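Local coordinates for Mgp-operon protein 3 (Mycoplasma pneumoniae, PDB 6RJ1), which is an extracellular adhesion protein, also known as P40/P90, that probably acts alongside adhesin P1 when this human pathogen attaches to host cells, at residues A[184-190]-A[571-575]; A[578-582]-A[600-606]; A[131-135]-A[479-483]. One frame throughout, in Å; residues are numbered along the deposited sequence.

Interaction 1: A[184-190]-A[571-575]; sequences GVAQDTV and STYNQ
Residues 184-190 run extended through Val185, reach the N-cap position at Ala186 and enter a helix at Gln187; facing them, 571-575 folds into a type II beta turn from Thr572 to Gln575, with Asn574 at positive phi and only a weak Gln575 N to Thr572 O bond of 3.4 Å. The two meet at both ends: CA atoms lie 6.5 Å apart for Gly184 and Gln575 and 5.8 Å for Val190 and Ser571. One hydrogen bond crosses, from Val185 N to Gln575 OE1 (3.0 Å, 165°; Gln575 chi1 93°, chi2 t). Glycine at 184 suits this close approach: its CA is 3.3 Å from Gln575 OE1, and a CB would collide with Gln575 NE2. The other contacts are van der Waals. Val185 (t) sets CG2 3.3 Å from Ser571 O and CG1 3.5 Å from Ser571 OG (chi1 -126°); Thr189 CG2 is 3.5 Å from Ser571 OG, while its hydroxyl bonds to Glu197. Val190 CG2 meets Thr572 CG2 at 3.8 Å, the Thr572 hydroxyl bonding to Asp563. The loop leading into strand 575-577 thus touches the N-terminal end of helix 187-192 through Ser571 and Thr572, while Gln575 holds the extended residues before it. Backbone bonds from Gly184 and Val185 to Gly220 and Thr219 place the contact beside strand 220-222, antiparallel partner of strand 575-577, while Asp188 ties helix 187-192 to Lys216.

Interaction 2: A[578-582]-A[600-606]; sequences AWSTT and GLNGPIN
Trp579 (chi1 p, chi2 85°) lies across the irregular segment 600-606, its CA 5.3 Å from that of Pro604. Gly600 comes first: its O accepts the indole hydrogen from Trp579 NE1 (2.8 Å, 158°) near the ring plane, and its CA is 4.6 Å from Thr581 CA. Its positive phi (83/15) by itself favours glycine, and a CB here would also strike Ser580 O. Asn602 O stands 3.4 Å from Trp579 CZ2. Fully extended Gly603 carries its CA over the indole face, 3.7 Å from the centroid of the five-membered ring, a CH-pi contact. Pro604 continues it, with CD 4.3 Å from the same centroid and CG 3.8 Å from Trp579 CB. Both segments are limbs of the excursion from strand 575-577 through helix 591-595 to strand 609-611, and they are held without any strand ladder between them. At Ile605 a water takes over, accepting from Ile605 N (2.9 Å) and donating to Ser580 O (2.7 Å). Asn606 (m, chi2 -26°) then spends its amide on two acceptors, ND2 reaching Ser580 OG at 2.9 Å and Thr582 O at 3.2 Å, both nearly linear; Ser580 OG is also bonded to Asp671, and Asn606 OD1 accepts from Thr619 N.

Interaction 3: A[131-135]-A[479-483]; sequences KIKLA and WVVGE
The strand segments 131-135 and 479-482 run roughly antiparallel (147°) on either side of strand 487-492, their axes 8.5 Å apart at closest approach; side chains from the two meet across it, with no backbone ladder joining them. Leu134 CA lies 7.3 Å from Trp479 CA and Ile132 CA 7.1 Å from Glu483 CA, which puts Val481 across from the gap between Ile132 and Leu134. It fills that gap: Val481 CB touches Ile132 CG2 at 3.9 Å, and Val481 CG1 is a looser 4.4 Å from Leu134 CD2. Ile132 (chi1 m, chi2 109°) stretches along the opposing backbone, with CG1 3.7 Å from Gly482 O and CD1 3.5 Å from Glu483 O. At the other end the Trp479 indole (chi1 m, chi2 -90°) forms a flat wall for Leu134, whose CB sits over the face 3.8 Å from the centroid of the five-membered ring in a CH-pi contact. The ring edge is anchored by Trp479 NE1 to Ala135 O (2.9 Å, though bent at 135°). Both strands belong to one mixed sheet, strand 487-492 lying parallel to 125-135 and antiparallel to 477-482; Leu134 and Trp479 also press on Val467 of strand 464-468, and Glu483 reaches Lys52 and Tyr460.

Along the chain the segments come in the order 131-135, 184-190, 479-483, 571-575, 578-582 and 600-606, so interactions 1 and 3 interleave while interaction 2 follows both. Interactions 1 and 2 are neighbours, centres 14 Å apart, flanking the short strand 575-577 whose two ends lead into them; they touch where Gln187 NE2 packs 3.1 Å from Pro604 O. Interaction 3 belongs to a different sheet, its centre 45 Å from that of interaction 1 and 40 Å from that of interaction 2, across the chain's centre from the latter. Residues 131-135 and 184-190 thus each meet a much later part of the chain, in two separate regions of the fold.

Interaction 1: A[184-190]-A[571-575]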
loop_
_atom_site.group_PDB
_atom_site.type_symbol
_atom_site.label_atom_id
_atom_site.label_comp_id
_atom_site.label_asym_id
_atom_site.label_seq_id
_atom_site.Cartn_x
_atom_site.Cartn_y
_atom_site.Cartn_z
ATOM N N GLY A 184 0.431 -19.308 15.101
ATOM C CA GLY A 184 1.732 -19.669 15.626
ATOM C C GLY A 184 1.616 -20.119 17.070
ATOM O O GLY A 184 0.532 -20.079 17.663
ATOM N N VAL A 185 2.734 -20.563 17.637
ATOM C CA VAL A 185 2.849 -21.054 19.004
ATOM C C VAL A 185 2.603 -19.925 20.042
ATOM O O VAL A 185 2.896 -18.774 19.748
ATOM C CB VAL A 185 4.226 -21.766 19.121
ATOM C CG1 VAL A 185 4.809 -21.714 20.521
ATOM C CG2 VAL A 185 4.124 -23.205 18.637
ATOM N N ALA A 186 2.001 -20.247 21.214
ATOM C CA ALA A 186 1.729 -19.288 22.290
ATOM C C ALA A 186 3.042 -18.837 22.921
ATOM O O ALA A 186 3.989 -19.619 22.947
ATOM C CB ALA A 186 0.849 -19.932 23.342
ATOM N N GLN A 187 3.114 -17.605 23.443
ATOM C CA GLN A 187 4.372 -17.125 24.021
ATOM C C GLN A 187 4.831 -17.906 25.276
ATOM O O GLN A 187 6.038 -17.971 25.483
ATOM C CB GLN A 187 4.384 -15.602 24.246
ATOM C CG GLN A 187 3.446 -15.039 25.293
ATOM C CD GLN A 187 3.713 -13.568 25.545
ATOM O OE1 GLN A 187 4.735 -12.986 25.132
ATOM N NE2 GLN A 187 2.790 -12.925 26.236
ATOM N N ASP A 188 3.923 -18.573 26.041
ATOM C CA ASP A 188 4.345 -19.376 27.216
ATOM C C ASP A 188 5.146 -20.614 26.816
ATOM O O ASP A 188 6.064 -20.995 27.534
ATOM C CB ASP A 188 3.171 -19.742 28.153
ATOM C CG ASP A 188 2.042 -20.591 27.571
ATOM O OD1 ASP A 188 1.952 -20.699 26.324
ATOM O OD2 ASP A 188 1.235 -21.124 28.362
ATOM N N THR A 189 4.820 -21.211 25.651
ATOM C CA THR A 189 5.512 -22.373 25.076
ATOM C C THR A 189 6.899 -21.935 24.585
ATOM O O THR A 189 7.870 -22.657 24.779
ATOM C CB THR A 189 4.656 -23.003 23.952
ATOM O OG1 THR A 189 3.381 -23.374 24.477
ATOM C CG2 THR A 189 5.313 -24.223 23.313
ATOM N N VAL A 190 6.986 -20.746 23.964
ATOM C CA VAL A 190 8.239 -20.188 23.451
ATOM C C VAL A 190 9.305 -20.044 24.553
ATOM O O VAL A 190 10.443 -20.477 24.359
ATOM C CB VAL A 190 8.002 -18.856 22.678
ATOM C CG1 VAL A 190 9.306 -18.104 22.415
ATOM C CG2 VAL A 190 7.252 -19.101 21.375
ATOM N N SER A 571 10.058 -24.417 18.680
ATOM C CA SER A 571 8.778 -23.778 18.962
ATOM C C SER A 571 8.286 -22.943 17.797
ATOM O O SER A 571 7.178 -23.172 17.312
ATOM C CB SER A 571 8.880 -22.918 20.220
ATOM O OG SER A 571 7.874 -23.261 21.159
ATOM N N THR A 572 9.138 -22.019 17.310
ATOM C CA THR A 572 8.795 -21.096 16.235
ATOM C C THR A 572 9.337 -21.541 14.864
ATOM O O THR A 572 9.455 -20.714 13.958
ATOM C CB THR A 572 9.205 -19.671 16.624
ATOM O OG1 THR A 572 10.580 -19.650 16.995
ATOM C CG2 THR A 572 8.366 -19.124 17.760
ATOM N N TYR A 573 9.598 -22.852 14.692
ATOM C CA TYR A 573 10.071 -23.420 13.426
ATOM C C TYR A 573 8.991 -23.312 12.364
ATOM O O TYR A 573 7.840 -23.647 12.645
ATOM C CB TYR A 573 10.495 -24.889 13.613
ATOM C CG TYR A 573 10.635 -25.689 12.332
ATOM C CD1 TYR A 573 11.750 -25.541 11.508
ATOM C CD2 TYR A 573 9.664 -26.614 11.955
ATOM C CE1 TYR A 573 11.886 -26.281 10.334
ATOM C CE2 TYR A 573 9.791 -27.363 10.784
ATOM C CZ TYR A 573 10.903 -27.194 9.976
ATOM O OH TYR A 573 11.019 -27.933 8.821
ATOM N N ASN A 574 9.367 -22.850 11.149
ATOM C CA ASN A 574 8.492 -22.693 9.978
ATOM C C ASN A 574 7.369 -21.667 10.226
ATOM O O ASN A 574 6.288 -21.781 9.641
ATOM C CB ASN A 574 7.921 -24.071 9.530
ATOM C CG ASN A 574 8.050 -24.438 8.069
ATOM O OD1 ASN A 574 8.296 -23.607 7.189
ATOM N ND2 ASN A 574 7.854 -25.717 7.779
ATOM N N GLN A 575 7.622 -20.660 11.081
ATOM C CA GLN A 575 6.607 -19.654 11.362
ATOM C C GLN A 575 7.142 -18.216 11.329
ATOM O O GLN A 575 8.339 -17.979 11.536
ATOM C CB GLN A 575 5.848 -19.951 12.681
ATOM C CG GLN A 575 6.401 -19.280 13.936
ATOM C CD GLN A 575 5.384 -19.184 15.043
ATOM O OE1 GLN A 575 5.011 -20.177 15.675
ATOM N NE2 GLN A 575 4.930 -17.979 15.325
#

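Interaction 2: A[578-582]-A[600-606]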
loop_
_atom_site.group_PDB
_atom_site.type_symbol
_atom_site.label_atom_id
_atom_site.label_comp_id
_atom_site.label_asym_id
_atom_site.label_seq_id
_atom_site.Cartn_x
_atom_site.Cartn_y
_atom_site.Cartn_z
ATOM N N ALA A 578 4.846 -12.341 14.453
ATOM C CA ALA A 578 3.979 -11.166 14.418
ATOM C C ALA A 578 2.932 -11.272 15.511
ATOM O O ALA A 578 2.501 -12.373 15.845
ATOM C CB ALA A 578 3.292 -11.080 13.065
ATOM N N TRP A 579 2.506 -10.134 16.063
ATOM C CA TRP A 579 1.500 -10.123 17.122
ATOM C C TRP A 579 0.672 -8.843 17.101
ATOM O O TRP A 579 1.121 -7.818 16.568
ATOM C CB TRP A 579 2.159 -10.320 18.502
ATOM C CG TRP A 579 3.190 -9.276 18.811
ATOM C CD1 TRP A 579 2.973 -8.045 19.356
ATOM C CD2 TRP A 579 4.589 -9.340 18.499
ATOM N NE1 TRP A 579 4.147 -7.335 19.395
ATOM C CE2 TRP A 579 5.158 -8.107 18.877
ATOM C CE3 TRP A 579 5.419 -10.320 17.921
ATOM C CZ2 TRP A 579 6.526 -7.841 18.738
ATOM C CZ3 TRP A 579 6.764 -10.037 17.743
ATOM C CH2 TRP A 579 7.311 -8.825 18.178
ATOM N N SER A 580 -0.524 -8.902 17.712
ATOM C CA SER A 580 -1.458 -7.787 17.849
ATOM C C SER A 580 -0.849 -6.701 18.752
ATOM O O SER A 580 -0.346 -7.011 19.846
ATOM C CB SER A 580 -2.769 -8.288 18.449
ATOM O OG SER A 580 -3.607 -7.217 18.857
ATOM N N THR A 581 -0.888 -5.439 18.287
ATOM C CA THR A 581 -0.350 -4.297 19.033
ATOM C C THR A 581 -1.443 -3.333 19.488
ATOM O O THR A 581 -1.168 -2.153 19.706
ATOM C CB THR A 581 0.726 -3.581 18.233
ATOM O OG1 THR A 581 0.163 -3.098 17.015
ATOM C CG2 THR A 581 1.942 -4.441 17.988
ATOM N N THR A 582 -2.675 -3.837 19.642
ATOM C CA THR A 582 -3.818 -3.035 20.066
ATOM C C THR A 582 -3.625 -2.557 21.503
ATOM O O THR A 582 -3.235 -3.346 22.363
ATOM C CB THR A 582 -5.116 -3.827 19.851
ATOM O OG1 THR A 582 -5.175 -4.215 18.478
ATOM C CG2 THR A 582 -6.366 -3.035 20.220
ATOM N N GLY A 600 1.783 -4.689 23.708
ATOM C CA GLY A 600 2.378 -5.332 22.541
ATOM C C GLY A 600 3.585 -4.646 21.941
ATOM O O GLY A 600 3.972 -4.981 20.822
ATOM N N LEU A 601 4.204 -3.695 22.675
ATOM C CA LEU A 601 5.361 -2.928 22.220
ATOM C C LEU A 601 6.538 -3.788 21.794
ATOM O O LEU A 601 7.070 -3.596 20.695
ATOM C CB LEU A 601 5.792 -1.879 23.271
ATOM C CG LEU A 601 6.976 -0.950 22.927
ATOM C CD1 LEU A 601 6.722 -0.144 21.652
ATOM C CD2 LEU A 601 7.295 -0.017 24.087
ATOM N N ASN A 602 6.939 -4.732 22.661
ATOM C CA ASN A 602 8.090 -5.589 22.407
ATOM C C ASN A 602 7.741 -7.033 22.036
ATOM O O ASN A 602 8.590 -7.726 21.487
ATOM C CB ASN A 602 9.038 -5.549 23.601
ATOM C CG ASN A 602 9.478 -4.161 23.988
ATOM O OD1 ASN A 602 10.145 -3.440 23.219
ATOM N ND2 ASN A 602 9.116 -3.766 25.200
ATOM N N GLY A 603 6.521 -7.471 22.335
ATOM C CA GLY A 603 6.086 -8.835 22.063
ATOM C C GLY A 603 4.604 -9.043 22.270
ATOM O O GLY A 603 3.886 -8.082 22.562
ATOM N N PRO A 604 4.109 -10.293 22.138
ATOM C CA PRO A 604 2.657 -10.534 22.284
ATOM C C PRO A 604 2.067 -10.248 23.673
ATOM O O PRO A 604 2.789 -10.234 24.672
ATOM C CB PRO A 604 2.493 -12.009 21.889
ATOM C CG PRO A 604 3.748 -12.393 21.218
ATOM C CD PRO A 604 4.826 -11.533 21.789
ATOM N N ILE A 605 0.743 -9.997 23.722
ATOM C CA ILE A 605 -0.026 -9.717 24.942
ATOM C C ILE A 605 -1.517 -10.022 24.743
ATOM O O ILE A 605 -2.156 -10.580 25.631
ATOM C CB ILE A 605 0.227 -8.274 25.515
ATOM C CG1 ILE A 605 -0.259 -8.147 26.989
ATOM C CG2 ILE A 605 -0.349 -7.157 24.613
ATOM C CD1 ILE A 605 0.468 -7.149 27.829
ATOM N N ASN A 606 -2.060 -9.640 23.585
ATOM C CA ASN A 606 -3.468 -9.792 23.246
ATOM C C ASN A 606 -3.847 -11.208 22.851
ATOM O O ASN A 606 -3.050 -11.958 22.287
ATOM C CB ASN A 606 -3.884 -8.774 22.171
ATOM C CG ASN A 606 -3.729 -7.336 22.610
ATOM O OD1 ASN A 606 -3.766 -7.003 23.798
ATOM N ND2 ASN A 606 -3.546 -6.444 21.661
HETATM O O HOH W 1 -0.434 -9.377 21.111
HETATM O O HOH W 2 -0.941 -11.542 19.553
#

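Interaction 3: A[131-135]-A[479-483]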
loop_
_atom_site.group_PDB
_atom_site.type_symbol
_atom_site.label_atom_id
_atom_site.label_comp_id
_atom_site.label_asym_id
_atom_site.label_seq_id
_atom_site.Cartn_x
_atom_site.Cartn_y
_atom_site.Cartn_z
ATOM N N LYS A 131 14.613 11.680 -22.047
ATOM C CA LYS A 131 14.170 10.563 -21.207
ATOM C C LYS A 131 15.158 10.304 -20.071
ATOM O O LYS A 131 16.372 10.385 -20.276
ATOM C CB LYS A 131 13.849 9.288 -22.021
ATOM C CG LYS A 131 14.991 8.689 -22.842
ATOM C CD LYS A 131 14.541 7.408 -23.544
ATOM C CE LYS A 131 15.688 6.559 -24.042
ATOM N NZ LYS A 131 16.190 7.011 -25.366
ATOM N N ILE A 132 14.632 10.058 -18.863
ATOM C CA ILE A 132 15.429 9.783 -17.664
ATOM C C ILE A 132 15.169 8.332 -17.259
ATOM O O ILE A 132 14.026 7.962 -16.960
ATOM C CB ILE A 132 15.148 10.798 -16.502
ATOM C CG1 ILE A 132 15.333 12.267 -16.954
ATOM C CG2 ILE A 132 15.999 10.499 -15.259
ATOM C CD1 ILE A 132 14.072 13.042 -17.066
ATOM N N LYS A 133 16.226 7.512 -17.278
ATOM C CA LYS A 133 16.165 6.098 -16.921
ATOM C C LYS A 133 15.964 5.930 -15.419
ATOM O O LYS A 133 16.569 6.645 -14.618
ATOM C CB LYS A 133 17.456 5.408 -17.366
ATOM C CG LYS A 133 17.337 3.921 -17.616
ATOM C CD LYS A 133 18.637 3.462 -18.216
ATOM C CE LYS A 133 18.667 2.003 -18.546
ATOM N NZ LYS A 133 19.102 1.195 -17.380
ATOM N N LEU A 134 15.104 4.989 -15.036
ATOM C CA LEU A 134 14.837 4.716 -13.631
ATOM C C LEU A 134 15.663 3.508 -13.246
ATOM O O LEU A 134 15.228 2.367 -13.381
ATOM C CB LEU A 134 13.337 4.507 -13.373
ATOM C CG LEU A 134 12.405 5.667 -13.736
ATOM C CD1 LEU A 134 10.971 5.278 -13.514
ATOM C CD2 LEU A 134 12.752 6.946 -12.961
ATOM N N ALA A 135 16.900 3.769 -12.842
ATOM C CA ALA A 135 17.855 2.745 -12.458
ATOM C C ALA A 135 17.488 2.054 -11.146
ATOM O O ALA A 135 16.920 2.676 -10.243
ATOM C CB ALA A 135 19.240 3.350 -12.362
ATOM N N TRP A 479 11.772 6.750 -6.553
ATOM C CA TRP A 479 12.728 7.592 -7.263
ATOM C C TRP A 479 12.587 9.069 -6.978
ATOM O O TRP A 479 11.483 9.555 -6.780
ATOM C CB TRP A 479 12.608 7.371 -8.774
ATOM C CG TRP A 479 13.335 6.162 -9.254
ATOM C CD1 TRP A 479 14.630 6.097 -9.675
ATOM C CD2 TRP A 479 12.810 4.832 -9.360
ATOM N NE1 TRP A 479 14.949 4.805 -10.031
ATOM C CE2 TRP A 479 13.841 4.011 -9.872
ATOM C CE3 TRP A 479 11.561 4.252 -9.076
ATOM C CZ2 TRP A 479 13.664 2.644 -10.100
ATOM C CZ3 TRP A 479 11.388 2.897 -9.306
ATOM C CH2 TRP A 479 12.429 2.108 -9.811
ATOM N N VAL A 480 13.719 9.768 -6.958
ATOM C CA VAL A 480 13.871 11.218 -6.892
ATOM C C VAL A 480 14.989 11.465 -7.928
ATOM O O VAL A 480 16.168 11.177 -7.669
ATOM C CB VAL A 480 14.200 11.823 -5.497
ATOM C CG1 VAL A 480 14.440 13.330 -5.611
ATOM C CG2 VAL A 480 13.099 11.539 -4.488
ATOM N N VAL A 481 14.592 11.876 -9.135
ATOM C CA VAL A 481 15.527 12.081 -10.243
ATOM C C VAL A 481 15.514 13.519 -10.730
ATOM O O VAL A 481 14.501 14.206 -10.611
ATOM C CB VAL A 481 15.305 11.071 -11.415
ATOM C CG1 VAL A 481 15.666 9.653 -11.005
ATOM C CG2 VAL A 481 13.876 11.123 -11.946
ATOM N N GLY A 482 16.641 13.955 -11.276
ATOM C CA GLY A 482 16.766 15.281 -11.861
ATOM C C GLY A 482 16.313 15.230 -13.304
ATOM O O GLY A 482 16.525 14.224 -13.993
ATOM N N GLU A 483 15.665 16.304 -13.765
ATOM C CA GLU A 483 15.192 16.437 -15.144
ATOM C C GLU A 483 16.408 16.404 -16.095
ATOM O O GLU A 483 16.373 15.742 -17.130
ATOM C CB GLU A 483 14.430 17.761 -15.281
ATOM C CG GLU A 483 13.502 17.833 -16.476
ATOM C CD GLU A 483 12.780 19.155 -16.660
ATOM O OE1 GLU A 483 12.129 19.321 -17.717
ATOM O OE2 GLU A 483 12.868 20.025 -15.761
#